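Local coordinates for protein beta-n-acetylhexosaminidase (Streptococcus pneumoniae, PDB 4AZI) that probably removes terminal beta-linked N-acetylglucosamine residues from glycans, as a family 20 exo-beta-D-N-acetylglucosaminidase catalytic module, at residues 53-67 and 157-170. The protein carries 2 engineered substitutions. Numbering follows the deposited sequence.
Sequences FLLDDMTITANGKTY and NFVKALIGKYMDFF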
loop_
_atom_site.group_PDB
_atom_site.type_symbol
_atom_site.label_atom_id
_atom_site.label_comp_id
_atom_site.label_asym_id
_atom_site.label_seq_id
_atom_site.Cartn_x
_atom_site.Cartn_y
_atom_site.Cartn_z
ATOM N N PHE A 53 1.118 12.759 6.111
ATOM C CA PHE A 53 0.918 13.491 4.864
ATOM C C PHE A 53 -0.067 14.627 5.072
ATOM O O PHE A 53 -1.213 14.410 5.475
ATOM C CB PHE A 53 0.436 12.555 3.749
ATOM C CG PHE A 53 0.200 13.236 2.425
ATOM C CD1 PHE A 53 1.043 14.251 1.971
ATOM C CD2 PHE A 53 -0.852 12.834 1.610
ATOM C CE1 PHE A 53 0.827 14.861 0.741
ATOM C CE2 PHE A 53 -1.073 13.437 0.375
ATOM C CZ PHE A 53 -0.231 14.453 -0.059
ATOM N N LEU A 54 0.396 15.840 4.787
ATOM C CA LEU A 54 -0.459 17.022 4.798
ATOM C C LEU A 54 -0.491 17.678 3.428
ATOM O O LEU A 54 0.556 17.928 2.819
ATOM C CB LEU A 54 0.019 18.040 5.833
ATOM C CG LEU A 54 0.179 17.587 7.283
ATOM C CD1 LEU A 54 0.992 18.622 8.052
ATOM C CD2 LEU A 54 -1.188 17.366 7.915
ATOM N N LEU A 55 -1.705 17.945 2.957
ATOM C CA LEU A 55 -1.923 18.732 1.757
ATOM C C LEU A 55 -1.703 20.208 2.073
ATOM O O LEU A 55 -1.772 20.614 3.234
ATOM C CB LEU A 55 -3.362 18.548 1.257
ATOM C CG LEU A 55 -3.950 17.140 1.141
ATOM C CD1 LEU A 55 -5.466 17.200 1.022
ATOM C CD2 LEU A 55 -3.328 16.390 -0.030
ATOM N N ASP A 56 -1.478 21.008 1.034
ATOM C CA ASP A 56 -1.343 22.452 1.190
ATOM C C ASP A 56 -2.588 23.085 1.803
ATOM O O ASP A 56 -2.465 23.934 2.685
ATOM C CB ASP A 56 -0.998 23.116 -0.142
ATOM C CG ASP A 56 0.372 22.712 -0.650
ATOM O OD1 ASP A 56 1.263 22.443 0.182
ATOM O OD2 ASP A 56 0.557 22.662 -1.882
ATOM N N ASP A 57 -3.768 22.667 1.335
ATOM C CA ASP A 57 -5.036 23.066 1.941
ATOM C C ASP A 57 -5.725 21.899 2.643
ATOM O O ASP A 57 -6.161 20.938 1.998
ATOM C CB ASP A 57 -6.013 23.665 0.911
ATOM C CG ASP A 57 -7.356 24.016 1.538
ATOM O OD1 ASP A 57 -7.371 24.416 2.716
ATOM O OD2 ASP A 57 -8.401 23.891 0.871
ATOM N N MET A 58 -5.860 22.020 3.958
ATOM C CA MET A 58 -6.437 20.968 4.785
ATOM C C MET A 58 -7.778 21.387 5.379
ATOM O O MET A 58 -8.191 20.864 6.413
ATOM C CB MET A 58 -5.452 20.564 5.896
ATOM C CG MET A 58 -4.250 19.777 5.407
ATOM S SD MET A 58 -4.684 18.179 4.686
ATOM C CE MET A 58 -5.027 17.184 6.129
ATOM N N THR A 59 -8.449 22.331 4.721
ATOM C CA THR A 59 -9.764 22.799 5.154
ATOM C C THR A 59 -10.771 21.661 5.019
ATOM O O THR A 59 -10.843 21.010 3.979
ATOM C CB THR A 59 -10.242 24.012 4.316
ATOM O OG1 THR A 59 -9.297 25.080 4.427
ATOM C CG2 THR A 59 -11.609 24.498 4.779
ATOM N N ILE A 60 -11.548 21.438 6.077
ATOM C CA ILE A 60 -12.547 20.375 6.100
ATOM C C ILE A 60 -13.923 20.947 6.404
ATOM O O ILE A 60 -14.082 21.746 7.328
ATOM C CB ILE A 60 -12.190 19.279 7.149
ATOM C CG1 ILE A 60 -10.880 18.554 6.799
ATOM C CG2 ILE A 60 -13.333 18.286 7.330
ATOM C CD1 ILE A 60 -10.856 17.871 5.448
ATOM N N THR A 61 -14.914 20.533 5.621
ATOM C CA THR A 61 -16.302 20.851 5.912
ATOM C C THR A 61 -17.072 19.575 6.233
ATOM O O THR A 61 -17.120 18.660 5.427
ATOM C CB THR A 61 -16.966 21.575 4.732
ATOM O OG1 THR A 61 -16.157 22.688 4.371
ATOM C CG2 THR A 61 -18.355 22.080 5.110
ATOM N N ALA A 62 -17.660 19.541 7.426
ATOM C CA ALA A 62 -18.447 18.411 7.912
ATOM C C ALA A 62 -19.233 18.857 9.137
ATOM O O ALA A 62 -18.827 19.786 9.841
ATOM C CB ALA A 62 -17.546 17.237 8.273
ATOM N N ASN A 63 -20.353 18.190 9.385
ATOM C CA ASN A 63 -21.147 18.415 10.589
ATOM C C ASN A 63 -21.713 19.829 10.672
ATOM O O ASN A 63 -21.889 20.361 11.768
ATOM C CB ASN A 63 -20.324 18.094 11.843
ATOM C CG ASN A 63 -19.883 16.646 11.893
ATOM O OD1 ASN A 63 -20.685 15.742 11.675
ATOM N ND2 ASN A 63 -18.611 16.420 12.188
ATOM N N GLY A 64 -21.974 20.425 9.510
ATOM C CA GLY A 64 -22.550 21.771 9.416
ATOM C C GLY A 64 -21.572 22.914 9.617
ATOM O O GLY A 64 -21.964 24.084 9.597
ATOM N N LYS A 65 -20.294 22.584 9.786
ATOM C CA LYS A 65 -19.280 23.600 10.046
ATOM C C LYS A 65 -18.017 23.379 9.224
ATOM O O LYS A 65 -17.901 22.388 8.502
ATOM C CB LYS A 65 -18.939 23.635 11.541
ATOM C CG LYS A 65 -18.327 22.351 12.080
ATOM C CD LYS A 65 -17.454 22.615 13.299
ATOM C CE LYS A 65 -18.280 22.895 14.548
ATOM N NZ LYS A 65 -19.235 21.794 14.851
ATOM N N THR A 66 -17.090 24.332 9.306
ATOM C CA THR A 66 -15.786 24.176 8.683
ATOM C C THR A 66 -14.687 24.173 9.719
ATOM O O THR A 66 -14.758 24.878 10.727
ATOM C CB THR A 66 -15.475 25.268 7.640
ATOM O OG1 THR A 66 -15.371 26.547 8.283
ATOM C CG2 THR A 66 -16.555 25.301 6.591
ATOM N N TYR A 67 -13.677 23.357 9.455
ATOM C CA TYR A 67 -12.470 23.326 10.260
ATOM C C TYR A 67 -11.393 23.904 9.362
ATOM O O TYR A 67 -11.130 23.380 8.270
ATOM C CB TYR A 67 -12.131 21.888 10.693
ATOM C CG TYR A 67 -13.304 21.120 11.302
ATOM C CD1 TYR A 67 -14.317 20.609 10.492
ATOM C CD2 TYR A 67 -13.404 20.919 12.680
ATOM C CE1 TYR A 67 -15.393 19.921 11.027
ATOM C CE2 TYR A 67 -14.480 20.218 13.231
ATOM C CZ TYR A 67 -15.471 19.727 12.395
ATOM O OH TYR A 67 -16.551 19.031 12.897
ATOM N N ASN A 157 -18.397 11.680 10.114
ATOM C CA ASN A 157 -18.565 12.730 9.111
ATOM C C ASN A 157 -17.247 13.433 8.858
ATOM O O ASN A 157 -16.896 13.712 7.710
ATOM C CB ASN A 157 -19.670 13.716 9.494
ATOM C CG ASN A 157 -21.063 13.143 9.281
ATOM O OD1 ASN A 157 -21.243 12.206 8.516
ATOM N ND2 ASN A 157 -22.053 13.714 9.954
ATOM N N PHE A 158 -16.493 13.671 9.925
ATOM C CA PHE A 158 -15.186 14.306 9.782
ATOM C C PHE A 158 -14.186 13.458 9.000
ATOM O O PHE A 158 -13.576 13.936 8.042
ATOM C CB PHE A 158 -14.584 14.670 11.129
ATOM C CG PHE A 158 -13.329 15.465 11.004
ATOM C CD1 PHE A 158 -13.388 16.845 10.860
ATOM C CD2 PHE A 158 -12.091 14.834 10.982
ATOM C CE1 PHE A 158 -12.231 17.584 10.719
ATOM C CE2 PHE A 158 -10.930 15.565 10.840
ATOM C CZ PHE A 158 -11.002 16.945 10.709
ATOM N N VAL A 159 -14.007 12.212 9.425
ATOM C CA VAL A 159 -13.028 11.325 8.798
ATOM C C VAL A 159 -13.316 11.129 7.312
ATOM O O VAL A 159 -12.409 11.243 6.498
ATOM C CB VAL A 159 -12.912 9.987 9.549
ATOM C CG1 VAL A 159 -12.064 8.991 8.776
ATOM C CG2 VAL A 159 -12.294 10.232 10.919
ATOM N N LYS A 160 -14.580 10.867 6.971
ATOM C CA LYS A 160 -14.997 10.723 5.581
ATOM C C LYS A 160 -14.646 11.939 4.726
ATOM O O LYS A 160 -14.203 11.790 3.584
ATOM C CB LYS A 160 -16.501 10.465 5.481
ATOM C CG LYS A 160 -16.926 9.075 5.913
ATOM C CD LYS A 160 -18.384 8.848 5.572
ATOM C CE LYS A 160 -19.154 8.299 6.756
ATOM N NZ LYS A 160 -20.592 8.095 6.409
ATOM N N ALA A 161 -14.870 13.133 5.277
ATOM C CA ALA A 161 -14.538 14.372 4.589
ATOM C C ALA A 161 -13.028 14.477 4.391
ATOM O O ALA A 161 -12.579 14.819 3.297
ATOM C CB ALA A 161 -15.068 15.584 5.357
ATOM N N LEU A 162 -12.263 14.158 5.441
ATOM C CA LEU A 162 -10.789 14.155 5.391
ATOM C C LEU A 162 -10.252 13.195 4.332
ATOM O O LEU A 162 -9.411 13.566 3.516
ATOM C CB LEU A 162 -10.194 13.802 6.758
ATOM C CG LEU A 162 -8.659 13.833 6.844
ATOM C CD1 LEU A 162 -8.146 15.231 6.530
ATOM C CD2 LEU A 162 -8.199 13.386 8.226
ATOM N N ILE A 163 -10.748 11.963 4.339
ATOM C CA ILE A 163 -10.323 10.981 3.333
ATOM C C ILE A 163 -10.738 11.397 1.921
ATOM O O ILE A 163 -10.018 11.126 0.962
ATOM C CB ILE A 163 -10.766 9.552 3.697
ATOM C CG1 ILE A 163 -9.856 9.033 4.815
ATOM C CG2 ILE A 163 -10.664 8.624 2.492
ATOM C CD1 ILE A 163 -10.487 7.975 5.673
ATOM N N GLY A 164 -11.886 12.063 1.814
ATOM C CA GLY A 164 -12.321 12.701 0.564
ATOM C C GLY A 164 -11.308 13.687 -0.004
ATOM O O GLY A 164 -11.016 13.665 -1.207
ATOM N N LYS A 165 -10.771 14.561 0.847
ATOM C CA LYS A 165 -9.737 15.514 0.425
ATOM C C LYS A 165 -8.485 14.812 -0.081
ATOM O O LYS A 165 -8.014 15.130 -1.170
ATOM C CB LYS A 165 -9.385 16.521 1.526
ATOM C CG LYS A 165 -10.461 17.564 1.780
ATOM C CD LYS A 165 -10.735 18.448 0.570
ATOM C CE LYS A 165 -11.960 19.309 0.842
ATOM N NZ LYS A 165 -12.342 20.197 -0.294
ATOM N N TYR A 166 -7.960 13.851 0.686
ATOM C CA TYR A 166 -6.821 13.052 0.214
ATOM C C TYR A 166 -7.124 12.389 -1.131
ATOM O O TYR A 166 -6.297 12.423 -2.038
ATOM C CB TYR A 166 -6.384 11.993 1.242
ATOM C CG TYR A 166 -5.686 12.538 2.472
ATOM C CD1 TYR A 166 -4.458 13.199 2.374
ATOM C CD2 TYR A 166 -6.243 12.371 3.741
ATOM C CE1 TYR A 166 -3.814 13.693 3.500
ATOM C CE2 TYR A 166 -5.606 12.860 4.876
ATOM C CZ TYR A 166 -4.389 13.521 4.746
ATOM O OH TYR A 166 -3.747 14.004 5.861
ATOM N N MET A 167 -8.312 11.799 -1.259
ATOM C CA MET A 167 -8.717 11.175 -2.519
ATOM C C MET A 167 -8.779 12.210 -3.659
ATOM O O MET A 167 -8.417 11.902 -4.804
ATOM C CB MET A 167 -10.065 10.467 -2.370
ATOM C CG MET A 167 -10.051 9.163 -1.599
ATOM S SD MET A 167 -11.743 8.527 -1.580
ATOM C CE MET A 167 -11.528 6.891 -0.866
ATOM N N ASP A 168 -9.212 13.433 -3.328
ATOM C CA ASP A 168 -9.200 14.560 -4.263
ATOM C C ASP A 168 -7.791 14.836 -4.815
ATOM O O ASP A 168 -7.624 15.015 -6.027
ATOM C CB ASP A 168 -9.865 15.819 -3.646
ATOM C CG ASP A 168 -11.391 15.648 -3.446
ATOM O OD1 ASP A 168 -11.973 14.778 -4.104
ATOM O OD2 ASP A 168 -12.019 16.374 -2.637
ATOM N N PHE A 169 -6.779 14.830 -3.947
ATOM C CA PHE A 169 -5.390 15.034 -4.403
ATOM C C PHE A 169 -4.870 13.891 -5.298
ATOM O O PHE A 169 -4.236 14.150 -6.320
ATOM C CB PHE A 169 -4.450 15.290 -3.217
ATOM C CG PHE A 169 -2.988 15.170 -3.559
ATOM C CD1 PHE A 169 -2.295 16.249 -4.111
ATOM C CD2 PHE A 169 -2.300 13.977 -3.332
ATOM C CE1 PHE A 169 -0.949 16.138 -4.429
ATOM C CE2 PHE A 169 -0.949 13.858 -3.652
ATOM C CZ PHE A 169 -0.280 14.938 -4.208
ATOM N N PHE A 170 -5.153 12.642 -4.924
ATOM C CA PHE A 170 -4.691 11.481 -5.693
ATOM C C PHE A 170 -5.472 11.218 -6.984
ATOM O O PHE A 170 -4.929 10.607 -7.899
ATOM C CB PHE A 170 -4.644 10.206 -4.826
ATOM C CG PHE A 170 -3.614 10.258 -3.739
ATOM C CD1 PHE A 170 -2.265 10.318 -4.047
ATOM C CD2 PHE A 170 -3.996 10.258 -2.398
ATOM C CE1 PHE A 170 -1.308 10.378 -3.043
ATOM C CE2 PHE A 170 -3.047 10.321 -1.389
ATOM C CZ PHE A 170 -1.701 10.382 -1.711
HETATM O O HOH W 1 -13.711 21.604 2.380
#
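Ile60 packs against Phe158, Ala161, Leu162 and Lys165. Its CB already lies near Phe158 CE1. There the chain forks: CG2 reaches Phe158 CE1 at 3.6 Å and also touches the methyl of Ala161, while CG1, beside the backbone N (chi1 -64°), carries CD1 down between Leu162 and Lys165, 3.7 Å from Lys165 CG. A beta-branched residue suits this place because its two branches meet different residues of the helix. Ala62 and Ala161 follow, single methyls that let strand and helix approach until Ala62 CA and Phe158 CA are 5.6 Å apart; the CB of Ala62 rests 3.6 Å from the carbonyl O of Asn157. Strands 60-62 and 65-67 form a beta hairpin closed by a type I' turn, and strand 60-62 runs roughly antiparallel, at 142°, to helix 153-170, which precedes the fourth strand, 176-180, of the family 20 TIM barrel. From the second hairpin strand, Tyr67 offers a ring face to the edge of Phe158, an edge-to-face pair with planes at 82°. At the turn, Asn157 ND2 donates to Asn63 OD1 (3.0 Å), its partner lying in the Asn157 amide plane; Asn63 ND2 is held by the carbonyl of Glu154, so both ends of one amide grip the helix. Toward the other end, Tyr166 OH donates to Phe53 O at 2.6 Å, nearly along the C=O axis, which a tyrosine can do while its ring stays among apolar neighbours. Met58 CE packs against that hydroxyl and Leu162 CD1. The Phe53 ring turns its edge toward the Phe169 face and touches Phe170 CZ through CE2.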